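Local coordinates for flagellar brake protein YcgR (Escherichia coli K-12, PDB 5Y6H) that acts as a flagellar brake that, when bound to c-di-GMP, slows the flagellar motor, this fragment being the N-terminal domain involved in FliG binding, at residues A[20-24]-A[43-48]; A[28-33]-A[71-77]; A[49-55]-A[98-104]. One frame throughout, in Å; residues are numbered along the deposited sequence.

Contact 1: A[20-24]-A[43-48]; sequences LRDLH and LLAITP
His24 lays its side chain across the chain bend at Leu43 to Ile46. Its chi1 is t (171°). His24 CG sits 3.7 Å from Ile46 CG2, and His24 CB 3.7 Å from Leu43 CD2. The ring edge meets carbonyls: His24 CD2 is 3.4 Å from Leu43 O, and His24 NE2 gives a weak hydrogen bond to Leu44 O (3.2 Å, 127°). Water 1 joins the two backbones, donating to His24 O (2.7 Å) and Leu43 O (2.6 Å).

Residues 20-24 are regular alpha helix, with His24 N bonded to Leu20 O at 2.9 Å. Residues 43-47 are mostly extended, but Leu44 has helical angles (-79/-37). Leu44 and Ala45 both face Val52, which makes a classic beta bulge. The axes of 20-24 and 43-47 approach to 8.6 Å and run at 146°, nearer antiparallel than parallel. His24 lies nearest Leu43 (CA-CA 5.5 Å), and Arg21 nearest Ile46 (CA-CA 6.9 Å).

Leu43 and Ile46 both point toward the helix. Leu43 (t, p) brings CD2 to 3.5 Å from Leu20 O and 4.3 Å from Leu23 CB. Ile46 CD1 lies 4.1 Å from Leu20 CB. At the exposed end, Arg21 NH2 reaches 3.7 Å from Pro48 CD. This is alpha-on-beta packing: helix 13-26 lies against the sheet face that carries Leu43 and Ile46, beside a classic bulge, in the PilZN domain.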
ATOM      1  N   LEU A  20       5.368  -2.984   7.413  1.00 17.55           N
ATOM      2  CA  LEU A  20       4.498  -1.834   7.194  1.00 14.81           C
ATOM      3  C   LEU A  20       4.817  -0.709   8.169  1.00 17.71           C
ATOM      4  O   LEU A  20       4.746   0.473   7.809  1.00 17.45           O
ATOM      5  CB  LEU A  20       3.034  -2.259   7.318  1.00 16.79           C
ATOM      6  CG  LEU A  20       2.524  -3.210   6.233  1.00 19.87           C
ATOM      7  CD1 LEU A  20       1.115  -3.686   6.561  1.00 20.07           C
ATOM      8  CD2 LEU A  20       2.568  -2.551   4.858  1.00 19.14           C
ATOM      9  N   ARG A  21       5.171  -1.057   9.412  1.00 14.46           N
ATOM     10  CA  ARG A  21       5.586  -0.041  10.376  1.00 19.20           C
ATOM     11  C   ARG A  21       6.833   0.691   9.894  1.00 17.06           C
ATOM     12  O   ARG A  21       6.922   1.920  10.010  1.00 17.96           O
ATOM     13  CB  ARG A  21       5.842  -0.674  11.747  1.00 22.83           C
ATOM     14  CG  ARG A  21       4.641  -1.379  12.361  1.00 25.55           C
ATOM     15  CD  ARG A  21       3.985  -0.542  13.436  1.00 29.33           C
ATOM     16  NE  ARG A  21       3.050  -1.322  14.240  1.00 26.72           N
ATOM     17  CZ  ARG A  21       1.974  -0.809  14.825  1.00 25.65           C
ATOM     18  NH1 ARG A  21       1.706   0.482  14.689  1.00 27.62           N
ATOM     19  NH2 ARG A  21       1.170  -1.582  15.544  1.00 24.59           N
ATOM     20  N   ASP A  22       7.807  -0.048   9.355  1.00 20.24           N
ATOM     21  CA  ASP A  22       9.010   0.583   8.816  1.00 21.10           C
ATOM     22  C   ASP A  22       8.681   1.452   7.609  1.00 22.41           C
ATOM     23  O   ASP A  22       9.259   2.534   7.437  1.00 20.98           O
ATOM     24  CB  ASP A  22      10.039  -0.482   8.427  1.00 22.62           C
ATOM     25  CG  ASP A  22      10.840  -0.994   9.612  1.00 31.22           C
ATOM     26  OD1 ASP A  22      10.717  -0.434  10.721  1.00 30.83           O
ATOM     27  OD2 ASP A  22      11.603  -1.965   9.428  1.00 29.42           O
ATOM     28  N   LEU A  23       7.761   0.988   6.759  1.00 18.46           N
ATOM     29  CA  LEU A  23       7.355   1.750   5.581  1.00 14.82           C
ATOM     30  C   LEU A  23       6.695   3.065   5.970  1.00 18.58           C
ATOM     31  O   LEU A  23       6.968   4.115   5.374  1.00 17.86           O
ATOM     32  CB  LEU A  23       6.409   0.905   4.728  1.00 17.28           C
ATOM     33  CG  LEU A  23       5.992   1.458   3.365  1.00 16.14           C
ATOM     34  CD1 LEU A  23       7.209   1.775   2.500  1.00 20.53           C
ATOM     35  CD2 LEU A  23       5.065   0.473   2.663  1.00 19.01           C
ATOM     36  N   HIS A  24       5.799   3.024   6.958  1.00 14.71           N
ATOM     37  CA  HIS A  24       5.164   4.244   7.445  1.00 14.17           C
ATOM     38  C   HIS A  24       6.197   5.248   7.951  1.00 19.58           C
ATOM     39  O   HIS A  24       6.111   6.445   7.654  1.00 18.89           O
ATOM     40  CB  HIS A  24       4.164   3.897   8.549  1.00 17.59           C
ATOM     41  CG  HIS A  24       3.617   5.091   9.258  1.00 20.16           C
ATOM     42  ND1 HIS A  24       3.927   5.387  10.569  1.00 22.37           N
ATOM     43  CD2 HIS A  24       2.774   6.065   8.841  1.00 21.44           C
ATOM     44  CE1 HIS A  24       3.300   6.493  10.927  1.00 28.87           C
ATOM     45  NE2 HIS A  24       2.593   6.924   9.898  1.00 26.61           N
ATOM     46  N   LEU A  43       1.883   5.992   2.606  1.00 16.43           N
ATOM     47  CA  LEU A  43       1.259   5.361   3.767  1.00 16.46           C
ATOM     48  C   LEU A  43       1.165   6.396   4.883  1.00 21.09           C
ATOM     49  O   LEU A  43       2.151   6.688   5.566  1.00 18.72           O
ATOM     50  CB  LEU A  43       2.040   4.124   4.200  1.00 16.32           C
ATOM     51  CG  LEU A  43       1.495   3.320   5.384  1.00 18.32           C
ATOM     52  CD1 LEU A  43       0.089   2.801   5.104  1.00 16.82           C
ATOM     53  CD2 LEU A  43       2.443   2.169   5.727  1.00 17.16           C
ATOM     54  N   LEU A  44      -0.037   6.949   5.069  1.00 20.29           N
ATOM     55  CA  LEU A  44      -0.241   8.045   6.010  1.00 18.35           C
ATOM     56  C   LEU A  44      -0.332   7.556   7.449  1.00 19.51           C
ATOM     57  O   LEU A  44       0.139   8.232   8.370  1.00 20.32           O
ATOM     58  CB  LEU A  44      -1.514   8.812   5.648  1.00 16.39           C
ATOM     59  CG  LEU A  44      -1.476   9.595   4.334  1.00 22.34           C
ATOM     60  CD1 LEU A  44      -2.819  10.250   4.063  1.00 24.42           C
ATOM     61  CD2 LEU A  44      -0.370  10.635   4.360  1.00 24.98           C
ATOM     62  N   ALA A  45      -0.947   6.395   7.662  1.00 20.80           N
ATOM     63  CA  ALA A  45      -1.179   5.899   9.007  1.00 25.02           C
ATOM     64  C   ALA A  45      -1.253   4.382   8.974  1.00 19.40           C
ATOM     65  O   ALA A  45      -1.618   3.784   7.956  1.00 17.94           O
ATOM     66  CB  ALA A  45      -2.464   6.488   9.598  1.00 29.68           C
ATOM     67  N   ILE A  46      -0.908   3.765  10.103  1.00 21.00           N
ATOM     68  CA  ILE A  46      -0.856   2.312  10.211  1.00 24.02           C
ATOM     69  C   ILE A  46      -1.305   1.895  11.608  1.00 23.43           C
ATOM     70  O   ILE A  46      -0.904   2.504  12.607  1.00 21.12           O
ATOM     71  CB  ILE A  46       0.554   1.768   9.889  1.00 19.71           C
ATOM     72  CG1 ILE A  46       0.581   0.239   9.967  1.00 19.61           C
ATOM     73  CG2 ILE A  46       1.615   2.399  10.795  1.00 19.79           C
ATOM     74  CD1 ILE A  46      -0.246  -0.440   8.886  1.00 26.11           C
ATOM     75  N   THR A  47      -2.176   0.882  11.670  1.00 18.44           N
ATOM     76  CA  THR A  47      -2.543   0.192  12.902  1.00 20.21           C
ATOM     77  C   THR A  47      -2.534  -1.303  12.598  1.00 16.31           C
ATOM     78  O   THR A  47      -2.429  -1.682  11.425  1.00 18.75           O
ATOM     79  CB  THR A  47      -3.920   0.632  13.423  1.00 17.19           C
ATOM     80  OG1 THR A  47      -4.950  -0.053  12.699  1.00 19.58           O
ATOM     81  CG2 THR A  47      -4.118   2.141  13.299  1.00 19.41           C
ATOM     82  N   PRO A  48      -2.629  -2.185  13.600  1.00 18.14           N
ATOM     83  CA  PRO A  48      -2.723  -3.621  13.287  1.00 19.13           C
ATOM     84  C   PRO A  48      -3.914  -3.978  12.417  1.00 17.82           C
ATOM     85  O   PRO A  48      -3.914  -5.054  11.806  1.00 19.98           O
ATOM     86  CB  PRO A  48      -2.826  -4.276  14.671  1.00 20.43           C
ATOM     87  CG  PRO A  48      -2.124  -3.327  15.573  1.00 18.39           C
ATOM     88  CD  PRO A  48      -2.473  -1.959  15.050  1.00 19.97           C
TER
HETATM   89  O   HOH W   1       4.494   7.764   5.931  1.00 27.33           O

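Contact 2: A[28-33]-A[71-77]; sequences IPLRLS and ITITAET
Leu30, Leu32, Ile73 and Ala75 form the apolar centre. Leu30 CD2 lies 3.6 Å from Ala75 CB, and Leu30 CD1 lies 4.0 Å from Ile73 CG2. Leu32 (chi1 -86°, chi2 43°) brings CD1 to 3.9 Å from Ile73 CG1 and CG to 4.0 Å from Ile71 CG2. Leu23 of helix 13-26 covers Leu30 and Ala75. Ile28 (p, t) extends the patch, with CD1 3.8 Å from Ala75 CB and 4.1 Å from Thr77 CG2.

Both backbones are extended. The axes of 30-33 and 71-77 approach to 4.6 Å at 156°. This is an antiparallel pairing inside the large sheet of the PilZN domain, where strand 30-34 lies between 71-77 and 37-47. Arg31-Thr74 and Ser33-Thr72 are hydrogen-bonded pairs, each with CA-CA 5.1 Å. Leu32-Ile73 between them is a non-hydrogen-bonded pair, with Leu32 CA 4.8 Å from Ile73 CA. Arg31 N donates to Thr74 O (2.8 Å), and Thr74 N to Arg31 O (2.9 Å). Ser33 N donates to Thr72 O (2.8 Å), and Thr72 N to Ser33 O (2.9 Å).

Arg31, Ser33, Thr72 and Thr74 line the other, more polar face. Arg31 CB is 3.2 Å from Thr74 OG1. Water 3 is hydrogen-bonded to Arg31 O (3.0 Å), Ser33 OG (2.9 Å) and Thr74 OG1 (2.7 Å). Beyond the paired residues, water 2 spans the gap from Pro29 O (2.7 Å) to Glu76 N (3.0 Å).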
ATOM      1  N   ILE A  28       8.310   6.967   2.346  1.00 22.64           N
ATOM      2  CA  ILE A  28       8.687   7.024   0.937  1.00 23.46           C
ATOM      3  C   ILE A  28       7.428   6.919   0.083  1.00 23.39           C
ATOM      4  O   ILE A  28       6.382   6.467   0.577  1.00 22.11           O
ATOM      5  CB  ILE A  28       9.699   5.922   0.585  1.00 20.63           C
ATOM      6  CG1 ILE A  28       9.117   4.538   0.867  1.00 17.39           C
ATOM      7  CG2 ILE A  28      11.007   6.147   1.321  1.00 18.01           C
ATOM      8  CD1 ILE A  28       9.931   3.413   0.234  1.00 22.99           C
ATOM      9  N   PRO A  29       7.470   7.321  -1.189  1.00 22.70           N
ATOM     10  CA  PRO A  29       6.266   7.238  -2.020  1.00 18.33           C
ATOM     11  C   PRO A  29       5.856   5.798  -2.279  1.00 21.75           C
ATOM     12  O   PRO A  29       6.683   4.884  -2.322  1.00 22.14           O
ATOM     13  CB  PRO A  29       6.678   7.934  -3.324  1.00 22.47           C
ATOM     14  CG  PRO A  29       7.906   8.708  -2.995  1.00 26.66           C
ATOM     15  CD  PRO A  29       8.589   7.956  -1.906  1.00 21.48           C
ATOM     16  N   LEU A  30       4.552   5.606  -2.441  1.00 18.61           N
ATOM     17  CA  LEU A  30       3.988   4.335  -2.859  1.00 15.69           C
ATOM     18  C   LEU A  30       3.472   4.469  -4.284  1.00 17.61           C
ATOM     19  O   LEU A  30       3.128   5.566  -4.733  1.00 22.31           O
ATOM     20  CB  LEU A  30       2.827   3.907  -1.954  1.00 23.76           C
ATOM     21  CG  LEU A  30       2.977   3.891  -0.434  1.00 27.88           C
ATOM     22  CD1 LEU A  30       1.701   3.350   0.192  1.00 25.66           C
ATOM     23  CD2 LEU A  30       4.178   3.076   0.011  1.00 24.41           C
ATOM     24  N   ARG A  31       3.414   3.348  -4.993  1.00 20.39           N
ATOM     25  CA  ARG A  31       2.690   3.269  -6.254  1.00 17.38           C
ATOM     26  C   ARG A  31       1.524   2.306  -6.090  1.00 17.76           C
ATOM     27  O   ARG A  31       1.719   1.158  -5.676  1.00 18.50           O
ATOM     28  CB  ARG A  31       3.596   2.813  -7.401  1.00 22.78           C
ATOM     29  CG  ARG A  31       2.840   2.556  -8.702  1.00 25.90           C
ATOM     30  CD  ARG A  31       3.766   2.102  -9.815  1.00 36.68           C
ATOM     31  NE  ARG A  31       4.861   3.042 -10.030  1.00 46.02           N
ATOM     32  CZ  ARG A  31       5.986   2.742 -10.669  1.00 56.52           C
ATOM     33  NH1 ARG A  31       6.933   3.660 -10.819  1.00 55.80           N
ATOM     34  NH2 ARG A  31       6.166   1.524 -11.159  1.00 60.74           N
ATOM     35  N   LEU A  32       0.318   2.784  -6.391  1.00 16.63           N
ATOM     36  CA  LEU A  32      -0.876   1.950  -6.445  1.00 20.42           C
ATOM     37  C   LEU A  32      -1.153   1.631  -7.905  1.00 19.70           C
ATOM     38  O   LEU A  32      -1.315   2.545  -8.720  1.00 21.47           O
ATOM     39  CB  LEU A  32      -2.083   2.655  -5.823  1.00 22.30           C
ATOM     40  CG  LEU A  32      -2.354   2.576  -4.315  1.00 30.79           C
ATOM     41  CD1 LEU A  32      -1.085   2.753  -3.487  1.00 26.15           C
ATOM     42  CD2 LEU A  32      -3.402   3.612  -3.919  1.00 25.51           C
ATOM     43  N   SER A  33      -1.204   0.346  -8.238  1.00 17.51           N
ATOM     44  CA  SER A  33      -1.452  -0.088  -9.604  1.00 18.78           C
ATOM     45  C   SER A  33      -2.681  -0.985  -9.658  1.00 24.90           C
ATOM     46  O   SER A  33      -2.886  -1.830  -8.781  1.00 23.26           O
ATOM     47  CB  SER A  33      -0.240  -0.825 -10.181  1.00 23.85           C
ATOM     48  OG  SER A  33       0.919  -0.003 -10.176  1.00 29.73           O
ATOM     49  N   ILE A  71      -5.608  -4.335  -6.093  1.00 22.52           N
ATOM     50  CA  ILE A  71      -4.708  -3.188  -6.154  1.00 19.23           C
ATOM     51  C   ILE A  71      -3.343  -3.643  -5.660  1.00 24.33           C
ATOM     52  O   ILE A  71      -3.223  -4.140  -4.533  1.00 24.05           O
ATOM     53  CB  ILE A  71      -5.214  -2.002  -5.309  1.00 18.90           C
ATOM     54  CG1 ILE A  71      -6.604  -1.547  -5.767  1.00 26.62           C
ATOM     55  CG2 ILE A  71      -4.225  -0.848  -5.364  1.00 19.80           C
ATOM     56  CD1 ILE A  71      -7.740  -2.125  -4.947  1.00 27.63           C
ATOM     57  N   THR A  72      -2.320  -3.478  -6.495  1.00 18.74           N
ATOM     58  CA  THR A  72      -0.947  -3.813  -6.138  1.00 21.34           C
ATOM     59  C   THR A  72      -0.231  -2.562  -5.647  1.00 21.12           C
ATOM     60  O   THR A  72      -0.257  -1.522  -6.313  1.00 23.43           O
ATOM     61  CB  THR A  72      -0.201  -4.414  -7.331  1.00 23.51           C
ATOM     62  OG1 THR A  72      -0.819  -5.651  -7.702  1.00 24.47           O
ATOM     63  CG2 THR A  72       1.259  -4.669  -6.981  1.00 25.37           C
ATOM     64  N   ILE A  73       0.404  -2.664  -4.483  1.00 17.62           N
ATOM     65  CA  ILE A  73       1.087  -1.541  -3.854  1.00 18.43           C
ATOM     66  C   ILE A  73       2.581  -1.830  -3.854  1.00 17.08           C
ATOM     67  O   ILE A  73       3.013  -2.893  -3.391  1.00 17.92           O
ATOM     68  CB  ILE A  73       0.552  -1.298  -2.432  1.00 20.88           C
ATOM     69  CG1 ILE A  73      -0.961  -1.042  -2.491  1.00 23.80           C
ATOM     70  CG2 ILE A  73       1.287  -0.141  -1.782  1.00 21.97           C
ATOM     71  CD1 ILE A  73      -1.624  -0.867  -1.159  1.00 30.24           C
ATOM     72  N   THR A  74       3.369  -0.889  -4.393  1.00 19.48           N
ATOM     73  CA  THR A  74       4.818  -1.026  -4.498  1.00 20.23           C
ATOM     74  C   THR A  74       5.512   0.190  -3.901  1.00 16.56           C
ATOM     75  O   THR A  74       5.003   1.312  -3.968  1.00 24.89           O
ATOM     76  CB  THR A  74       5.268  -1.190  -5.963  1.00 24.07           C
ATOM     77  OG1 THR A  74       4.706  -0.135  -6.755  1.00 29.17           O
ATOM     78  CG2 THR A  74       4.795  -2.538  -6.511  1.00 20.17           C
ATOM     79  N   ALA A  75       6.696  -0.040  -3.339  1.00 17.80           N
ATOM     80  CA  ALA A  75       7.520   1.037  -2.811  1.00 17.53           C
ATOM     81  C   ALA A  75       8.958   0.547  -2.769  1.00 17.43           C
ATOM     82  O   ALA A  75       9.211  -0.606  -2.413  1.00 21.51           O
ATOM     83  CB  ALA A  75       7.069   1.477  -1.411  1.00 23.08           C
ATOM     84  N   GLU A  76       9.897   1.410  -3.146  1.00 17.36           N
ATOM     85  CA  GLU A  76      11.285   0.977  -3.161  1.00 20.51           C
ATOM     86  C   GLU A  76      12.222   2.134  -2.849  1.00 20.98           C
ATOM     87  O   GLU A  76      11.971   3.282  -3.226  1.00 22.54           O
ATOM     88  CB  GLU A  76      11.674   0.347  -4.505  1.00 30.51           C
ATOM     89  CG  GLU A  76      11.380   1.201  -5.723  1.00 41.29           C
ATOM     90  CD  GLU A  76      11.358   0.382  -7.000  1.00 51.87           C
ATOM     91  OE1 GLU A  76      12.357  -0.317  -7.269  1.00 52.21           O
ATOM     92  OE2 GLU A  76      10.345   0.429  -7.730  1.00 54.84           O
ATOM     93  N   THR A  77      13.310   1.807  -2.151  1.00 20.66           N
ATOM     94  CA  THR A  77      14.394   2.746  -1.899  1.00 17.40           C
ATOM     95  C   THR A  77      15.675   1.959  -1.646  1.00 24.15           C
ATOM     96  O   THR A  77      15.649   0.908  -0.999  1.00 22.52           O
ATOM     97  CB  THR A  77      14.085   3.678  -0.714  1.00 20.99           C
ATOM     98  OG1 THR A  77      15.141   4.637  -0.570  1.00 23.21           O
ATOM     99  CG2 THR A  77      13.936   2.894   0.586  1.00 22.45           C
TER
HETATM  100  O   HOH W   2       8.898   4.231  -3.671  1.00 26.05           O
HETATM  101  O   HOH W   3       2.324  -0.877  -7.789  1.00 19.35           O

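Contact 3: A[49-55]-A[98-104]; sequences DKLVLDF and PAFITVP
Strands 50-54 and 97-102 pair antiparallel in the sheet of the PilZN domain. The axes of 50-54 and 98-102 approach to 4.5 Å at 147°. Pro98 starts the second segment. Its CB makes a CH-pi contact over the Phe55 ring, 3.8 Å from the centroid. Ala99 CB packs 3.7 Å from Val52 CG1. Phe100 (chi1 m) is in a hydrogen-bonded pair with Leu53: Phe100 N to Leu53 O and Leu53 N to Phe100 O are both 2.8 Å. Its ring lies oblique to Phe55 (centroids 4.5 Å, planes 36°) and also touches helix 59-67. Ile101 and Val52 form a non-hydrogen-bonded pair, CA-CA 4.7 Å. Thr102 pairs with Leu51: Leu51 N to Thr102 O is 2.9 Å, and Thr102 N to Leu51 O is 3.0 Å. Thr102 OG1 is hydrogen-bonded to Gln88 O. Val103 CG1 is 3.6 Å from Asp49 O. Pro104 ends the segment, its CD 3.7 Å from Leu51 CD1 (chi1 m, chi2 p).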
ATOM      1  N   ASP A  49      -4.921  -3.108  12.322  1.00 17.07           N
ATOM      2  CA  ASP A  49      -6.142  -3.428  11.603  1.00 17.03           C
ATOM      3  C   ASP A  49      -6.388  -2.573  10.366  1.00 20.42           C
ATOM      4  O   ASP A  49      -7.336  -2.861   9.628  1.00 20.48           O
ATOM      5  CB  ASP A  49      -7.351  -3.308  12.541  1.00 21.41           C
ATOM      6  CG  ASP A  49      -7.345  -4.355  13.637  1.00 34.53           C
ATOM      7  OD1 ASP A  49      -7.811  -4.047  14.754  1.00 47.73           O
ATOM      8  OD2 ASP A  49      -6.875  -5.484  13.381  1.00 33.82           O
ATOM      9  N   LYS A  50      -5.573  -1.551  10.100  1.00 18.43           N
ATOM     10  CA  LYS A  50      -5.909  -0.666   8.991  1.00 19.77           C
ATOM     11  C   LYS A  50      -4.673   0.034   8.438  1.00 18.37           C
ATOM     12  O   LYS A  50      -3.708   0.301   9.159  1.00 17.74           O
ATOM     13  CB  LYS A  50      -6.961   0.368   9.417  1.00 23.86           C
ATOM     14  CG  LYS A  50      -6.404   1.732   9.790  1.00 30.75           C
ATOM     15  CD  LYS A  50      -7.518   2.706  10.146  1.00 27.97           C
ATOM     16  CE  LYS A  50      -7.119   3.590  11.316  1.00 30.61           C
ATOM     17  NZ  LYS A  50      -8.136   4.645  11.587  1.00 28.84           N
ATOM     18  N   LEU A  51      -4.724   0.316   7.137  1.00 17.30           N
ATOM     19  CA  LEU A  51      -3.783   1.186   6.444  1.00 12.90           C
ATOM     20  C   LEU A  51      -4.549   2.378   5.892  1.00 15.67           C
ATOM     21  O   LEU A  51      -5.619   2.212   5.299  1.00 20.12           O
ATOM     22  CB  LEU A  51      -3.090   0.473   5.272  1.00 15.06           C
ATOM     23  CG  LEU A  51      -2.022  -0.603   5.456  1.00 21.62           C
ATOM     24  CD1 LEU A  51      -2.587  -1.831   6.139  1.00 23.97           C
ATOM     25  CD2 LEU A  51      -1.427  -0.973   4.096  1.00 23.18           C
ATOM     26  N   VAL A  52      -3.998   3.576   6.064  1.00 14.86           N
ATOM     27  CA  VAL A  52      -4.562   4.794   5.486  1.00 16.15           C
ATOM     28  C   VAL A  52      -3.601   5.284   4.414  1.00 18.63           C
ATOM     29  O   VAL A  52      -2.423   5.526   4.699  1.00 16.48           O
ATOM     30  CB  VAL A  52      -4.801   5.875   6.550  1.00 22.59           C
ATOM     31  CG1 VAL A  52      -5.505   7.073   5.936  1.00 22.47           C
ATOM     32  CG2 VAL A  52      -5.613   5.315   7.706  1.00 23.96           C
ATOM     33  N   LEU A  53      -4.099   5.434   3.184  1.00 15.98           N
ATOM     34  CA  LEU A  53      -3.278   5.784   2.031  1.00 16.24           C
ATOM     35  C   LEU A  53      -3.732   7.112   1.436  1.00 17.66           C
ATOM     36  O   LEU A  53      -4.932   7.386   1.352  1.00 21.91           O
ATOM     37  CB  LEU A  53      -3.345   4.690   0.955  1.00 14.35           C
ATOM     38  CG  LEU A  53      -3.059   3.258   1.418  1.00 15.13           C
ATOM     39  CD1 LEU A  53      -3.446   2.248   0.348  1.00 21.42           C
ATOM     40  CD2 LEU A  53      -1.590   3.097   1.797  1.00 23.50           C
ATOM     41  N   ASP A  54      -2.768   7.923   1.004  1.00 17.81           N
ATOM     42  CA  ASP A  54      -3.079   9.216   0.406  1.00 18.33           C
ATOM     43  C   ASP A  54      -3.767   9.051  -0.948  1.00 18.41           C
ATOM     44  O   ASP A  54      -3.482   8.120  -1.709  1.00 17.67           O
ATOM     45  CB  ASP A  54      -1.799  10.042   0.237  1.00 20.72           C
ATOM     46  CG  ASP A  54      -2.067  11.534   0.114  1.00 29.27           C
ATOM     47  OD1 ASP A  54      -3.204  11.970   0.393  1.00 28.15           O
ATOM     48  OD2 ASP A  54      -1.136  12.278  -0.266  1.00 28.17           O
ATOM     49  N   PHE A  55      -4.687   9.969  -1.243  1.00 20.52           N
ATOM     50  CA  PHE A  55      -5.244  10.070  -2.586  1.00 19.10           C
ATOM     51  C   PHE A  55      -4.159  10.481  -3.575  1.00 23.24           C
ATOM     52  O   PHE A  55      -3.173  11.129  -3.216  1.00 21.12           O
ATOM     53  CB  PHE A  55      -6.375  11.105  -2.626  1.00 20.20           C
ATOM     54  CG  PHE A  55      -7.761  10.522  -2.506  1.00 23.69           C
ATOM     55  CD1 PHE A  55      -8.849  11.199  -3.042  1.00 21.05           C
ATOM     56  CD2 PHE A  55      -7.981   9.320  -1.849  1.00 23.70           C
ATOM     57  CE1 PHE A  55     -10.133  10.686  -2.942  1.00 18.77           C
ATOM     58  CE2 PHE A  55      -9.266   8.797  -1.740  1.00 22.19           C
ATOM     59  CZ  PHE A  55     -10.343   9.482  -2.286  1.00 21.83           C
ATOM     60  N   PRO A  98      -9.495  13.639   1.901  1.00 24.45           N
ATOM     61  CA  PRO A  98      -9.899  12.274   1.547  1.00 23.71           C
ATOM     62  C   PRO A  98      -8.692  11.351   1.514  1.00 21.52           C
ATOM     63  O   PRO A  98      -7.573  11.762   1.195  1.00 24.47           O
ATOM     64  CB  PRO A  98     -10.519  12.417   0.151  1.00 27.60           C
ATOM     65  CG  PRO A  98     -10.397  13.844  -0.237  1.00 31.03           C
ATOM     66  CD  PRO A  98      -9.558  14.567   0.761  1.00 28.05           C
ATOM     67  N   ALA A  99      -8.932  10.085   1.848  1.00 20.23           N
ATOM     68  CA  ALA A  99      -7.878   9.080   1.860  1.00 22.93           C
ATOM     69  C   ALA A  99      -8.484   7.724   1.537  1.00 25.41           C
ATOM     70  O   ALA A  99      -9.694   7.519   1.663  1.00 24.25           O
ATOM     71  CB  ALA A  99      -7.160   9.033   3.216  1.00 22.31           C
ATOM     72  N   PHE A 100      -7.627   6.796   1.111  1.00 19.20           N
ATOM     73  CA  PHE A 100      -8.015   5.397   0.982  1.00 18.56           C
ATOM     74  C   PHE A 100      -7.800   4.687   2.311  1.00 19.80           C
ATOM     75  O   PHE A 100      -6.823   4.950   3.019  1.00 19.61           O
ATOM     76  CB  PHE A 100      -7.205   4.671  -0.097  1.00 19.74           C
ATOM     77  CG  PHE A 100      -7.231   5.325  -1.453  1.00 19.85           C
ATOM     78  CD1 PHE A 100      -8.385   5.323  -2.226  1.00 21.76           C
ATOM     79  CD2 PHE A 100      -6.079   5.896  -1.976  1.00 20.08           C
ATOM     80  CE1 PHE A 100      -8.399   5.914  -3.487  1.00 22.69           C
ATOM     81  CE2 PHE A 100      -6.082   6.485  -3.233  1.00 22.95           C
ATOM     82  CZ  PHE A 100      -7.244   6.491  -3.993  1.00 20.50           C
ATOM     83  N   ILE A 101      -8.704   3.764   2.636  1.00 19.66           N
ATOM     84  CA  ILE A 101      -8.518   2.856   3.761  1.00 18.25           C
ATOM     85  C   ILE A 101      -8.556   1.428   3.237  1.00 18.47           C
ATOM     86  O   ILE A 101      -9.382   1.086   2.383  1.00 20.47           O
ATOM     87  CB  ILE A 101      -9.571   3.066   4.873  1.00 17.73           C
ATOM     88  CG1 ILE A 101      -9.371   2.047   6.000  1.00 23.32           C
ATOM     89  CG2 ILE A 101     -10.989   2.989   4.321  1.00 27.74           C
ATOM     90  CD1 ILE A 101     -10.159   2.363   7.263  1.00 34.81           C
ATOM     91  N   THR A 102      -7.636   0.606   3.729  1.00 17.14           N
ATOM     92  CA  THR A 102      -7.644  -0.825   3.462  1.00 19.03           C
ATOM     93  C   THR A 102      -7.093  -1.526   4.700  1.00 19.19           C
ATOM     94  O   THR A 102      -6.897  -0.901   5.748  1.00 18.59           O
ATOM     95  CB  THR A 102      -6.875  -1.134   2.170  1.00 20.14           C
ATOM     96  OG1 THR A 102      -7.132  -2.484   1.762  1.00 19.67           O
ATOM     97  CG2 THR A 102      -5.376  -0.918   2.347  1.00 16.58           C
ATOM     98  N   VAL A 103      -6.865  -2.829   4.598  1.00 17.14           N
ATOM     99  CA  VAL A 103      -6.427  -3.622   5.746  1.00 18.24           C
ATOM    100  C   VAL A 103      -5.132  -4.323   5.363  1.00 16.52           C
ATOM    101  O   VAL A 103      -4.817  -4.467   4.169  1.00 18.34           O
ATOM    102  CB  VAL A 103      -7.517  -4.619   6.202  1.00 20.45           C
ATOM    103  CG1 VAL A 103      -8.802  -3.871   6.547  1.00 20.41           C
ATOM    104  CG2 VAL A 103      -7.766  -5.669   5.142  1.00 20.34           C
ATOM    105  N   PRO A 104      -4.342  -4.750   6.349  1.00 17.65           N
ATOM    106  CA  PRO A 104      -3.053  -5.393   6.051  1.00 19.95           C
ATOM    107  C   PRO A 104      -3.232  -6.632   5.192  1.00 21.37           C
ATOM    108  O   PRO A 104      -4.188  -7.401   5.376  1.00 24.05           O
ATOM    109  CB  PRO A 104      -2.506  -5.751   7.442  1.00 24.30           C
ATOM    110  CG  PRO A 104      -3.124  -4.755   8.352  1.00 20.18           C
ATOM    111  CD  PRO A 104      -4.499  -4.488   7.793  1.00 18.16           C
TER
HETATM  112  O   HOH W   4      -5.220  12.070   2.376  1.00 36.29           O

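All three contacts reach one antiparallel sheet; contacts 2 and 3 are strand pairs within it, and contact 1 sets helix 13-26 against it. Strands 71-77, 30-34, 37-47, 50-54 and 97-102 are neighbours in that order. Contact 1 lies about 13 Å from contact 2 and about 10 Å from contact 3, centre to centre. Strands 37-47 and 50-54 link contacts 1 and 3: Leu44 N to Val52 O is 2.8 Å and Val52 N to Ala45 O is 3.0 Å, both probable hydrogen bonds. Apolar side chains join all three. Leu53 CD2 is 3.7 Å from both Leu43 CD1 and Leu30 CD1. The PilZ domain, which binds c-di-GMP, is absent from this fragment.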